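Local coordinates for putative uncharacterized protein smu.1108c (Streptococcus mutans, PDB 3L7Y), which is uncharacterised, but probably acts as a magnesium-dependent phosphatase of the haloacid dehalogenase-like hydrolase family, at residues S125-I130 and F183-Q188. Sequence-based numbering, arbitrary orientation.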
# COMPACT_ATOMS: atom_id res chain seq x y z
N SER A 125 -6.85 -21.28 -5.26
CA SER A 125 -8.23 -21.47 -4.83
C SER A 125 -9.07 -20.17 -4.87
O SER A 125 -10.22 -20.21 -5.32
CB SER A 125 -8.28 -22.17 -3.47
OG SER A 125 -9.51 -21.93 -2.83
N ILE A 126 -8.52 -19.05 -4.42
CA ILE A 126 -9.28 -17.78 -4.48
C ILE A 126 -9.44 -17.34 -5.94
O ILE A 126 -10.44 -16.73 -6.29
CB ILE A 126 -8.60 -16.64 -3.69
CG1 ILE A 126 -9.58 -15.46 -3.48
CG2 ILE A 126 -7.37 -16.14 -4.43
CD1 ILE A 126 -10.72 -15.76 -2.59
N ILE A 127 -8.47 -17.68 -6.78
CA ILE A 127 -8.57 -17.38 -8.21
C ILE A 127 -9.71 -18.14 -8.87
O ILE A 127 -10.50 -17.56 -9.65
CB ILE A 127 -7.25 -17.70 -8.96
CG1 ILE A 127 -6.20 -16.62 -8.68
CG2 ILE A 127 -7.49 -17.80 -10.46
CD1 ILE A 127 -4.86 -16.88 -9.36
N TYR A 128 -9.81 -19.42 -8.55
CA TYR A 128 -10.86 -20.27 -9.12
C TYR A 128 -12.22 -19.73 -8.69
O TYR A 128 -13.17 -19.67 -9.46
CB TYR A 128 -10.69 -21.71 -8.65
CG TYR A 128 -11.79 -22.62 -9.15
CD1 TYR A 128 -11.71 -23.22 -10.39
CD2 TYR A 128 -12.93 -22.84 -8.38
CE1 TYR A 128 -12.73 -24.05 -10.85
CE2 TYR A 128 -13.94 -23.66 -8.82
CZ TYR A 128 -13.84 -24.26 -10.06
OH TYR A 128 -14.85 -25.07 -10.51
N PHE A 129 -12.29 -19.30 -7.43
CA PHE A 129 -13.51 -18.77 -6.88
C PHE A 129 -13.93 -17.46 -7.58
O PHE A 129 -15.08 -17.29 -7.96
CB PHE A 129 -13.33 -18.54 -5.39
CG PHE A 129 -14.47 -17.85 -4.75
CD1 PHE A 129 -15.68 -18.49 -4.59
CD2 PHE A 129 -14.34 -16.54 -4.32
CE1 PHE A 129 -16.76 -17.83 -4.00
CE2 PHE A 129 -15.40 -15.88 -3.73
CZ PHE A 129 -16.61 -16.53 -3.57
N ILE A 130 -12.99 -16.54 -7.77
CA ILE A 130 -13.30 -15.27 -8.43
C ILE A 130 -13.66 -15.46 -9.91
O ILE A 130 -14.62 -14.86 -10.41
CB ILE A 130 -12.14 -14.26 -8.31
CG1 ILE A 130 -11.88 -13.94 -6.84
CG2 ILE A 130 -12.45 -12.97 -9.13
CD1 ILE A 130 -13.00 -13.16 -6.17
N PHE A 183 3.20 -11.75 -3.50
CA PHE A 183 2.91 -11.03 -2.26
C PHE A 183 1.43 -10.79 -2.06
O PHE A 183 0.93 -10.80 -0.93
CB PHE A 183 3.60 -9.68 -2.28
CG PHE A 183 5.07 -9.75 -2.04
CD1 PHE A 183 5.96 -9.27 -2.99
CD2 PHE A 183 5.57 -10.26 -0.86
CE1 PHE A 183 7.33 -9.29 -2.76
CE2 PHE A 183 6.94 -10.32 -0.63
CZ PHE A 183 7.82 -9.81 -1.58
N LYS A 184 0.73 -10.53 -3.17
CA LYS A 184 -0.68 -10.18 -3.12
C LYS A 184 -1.31 -10.38 -4.49
O LYS A 184 -0.61 -10.62 -5.48
CB LYS A 184 -0.84 -8.71 -2.70
CG LYS A 184 -0.64 -7.70 -3.84
CD LYS A 184 -1.05 -6.28 -3.38
CE LYS A 184 -0.96 -5.24 -4.49
NZ LYS A 184 0.43 -5.06 -4.97
N LEU A 185 -2.64 -10.31 -4.55
CA LEU A 185 -3.34 -10.18 -5.82
C LEU A 185 -4.11 -8.87 -5.86
O LEU A 185 -4.39 -8.28 -4.82
CB LEU A 185 -4.34 -11.31 -6.04
CG LEU A 185 -4.03 -12.74 -5.57
CD1 LEU A 185 -5.05 -13.67 -6.18
CD2 LEU A 185 -2.62 -13.13 -5.98
N THR A 186 -4.50 -8.45 -7.05
CA THR A 186 -5.34 -7.27 -7.15
C THR A 186 -6.53 -7.53 -8.06
O THR A 186 -6.40 -8.11 -9.14
CB THR A 186 -4.54 -6.04 -7.66
OG1 THR A 186 -3.50 -5.72 -6.71
CG2 THR A 186 -5.46 -4.84 -7.82
N LEU A 187 -7.71 -7.13 -7.60
CA LEU A 187 -8.88 -7.20 -8.45
C LEU A 187 -9.25 -5.81 -8.91
O LEU A 187 -9.30 -4.87 -8.11
CB LEU A 187 -10.06 -7.82 -7.70
CG LEU A 187 -9.90 -9.21 -7.09
CD1 LEU A 187 -11.25 -9.73 -6.66
CD2 LEU A 187 -9.25 -10.15 -8.10
N GLN A 188 -9.51 -5.66 -10.21
CA GLN A 188 -10.10 -4.42 -10.69
C GLN A 188 -11.58 -4.66 -10.88
O GLN A 188 -11.99 -5.58 -11.61
CB GLN A 188 -9.45 -3.95 -12.00
CG GLN A 188 -9.87 -2.53 -12.37
CD GLN A 188 -9.68 -2.24 -13.84
OE1 GLN A 188 -10.17 -2.98 -14.69
NE2 GLN A 188 -8.96 -1.17 -14.15
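Leu185 and Leu187 of strand 182-188 meet Ile126, Ile127 and Ile130 where helix 120-133 packs on one face of a six-stranded mixed sheet, an alpha/beta layer of the kind that forms the cap in Cof-type haloacid dehalogenase-like hydrolases. Helix and strand run almost parallel, 10° between the short axes and 11.3 Å apart, a spacing bridged entirely by aliphatic side chains. Leu141 and Ile139 of the neighbouring strand 138-143 extend the apolar layer beside the two leucines. Going along the strand, Lys184 turns from the helix and its NZ forms a salt bridge with Glu101. Leu185 comes next and presents one methyl to two isoleucines. Leu185 CD1 sits 3.8 Å from Ile126 CG2, the two side chains passing alongside and pointing opposite ways. The same Leu185 CD1 is 4.0 Å from Ile127 CG1, whose side chain lies roughly perpendicular to that of the leucine. With CG1 anti to the carbonyl carbon (chi1 -76°), Ile127 brings that methylene up to the leucine, although its CB does not point at the strand. Thr186 faces away again, its OG1 hydrogen-bonded to Asp221. At Leu187 the approach becomes end-on: Leu187 CD1 and Ile130 CD1 meet head-on, methyl to methyl, at 3.9 Å.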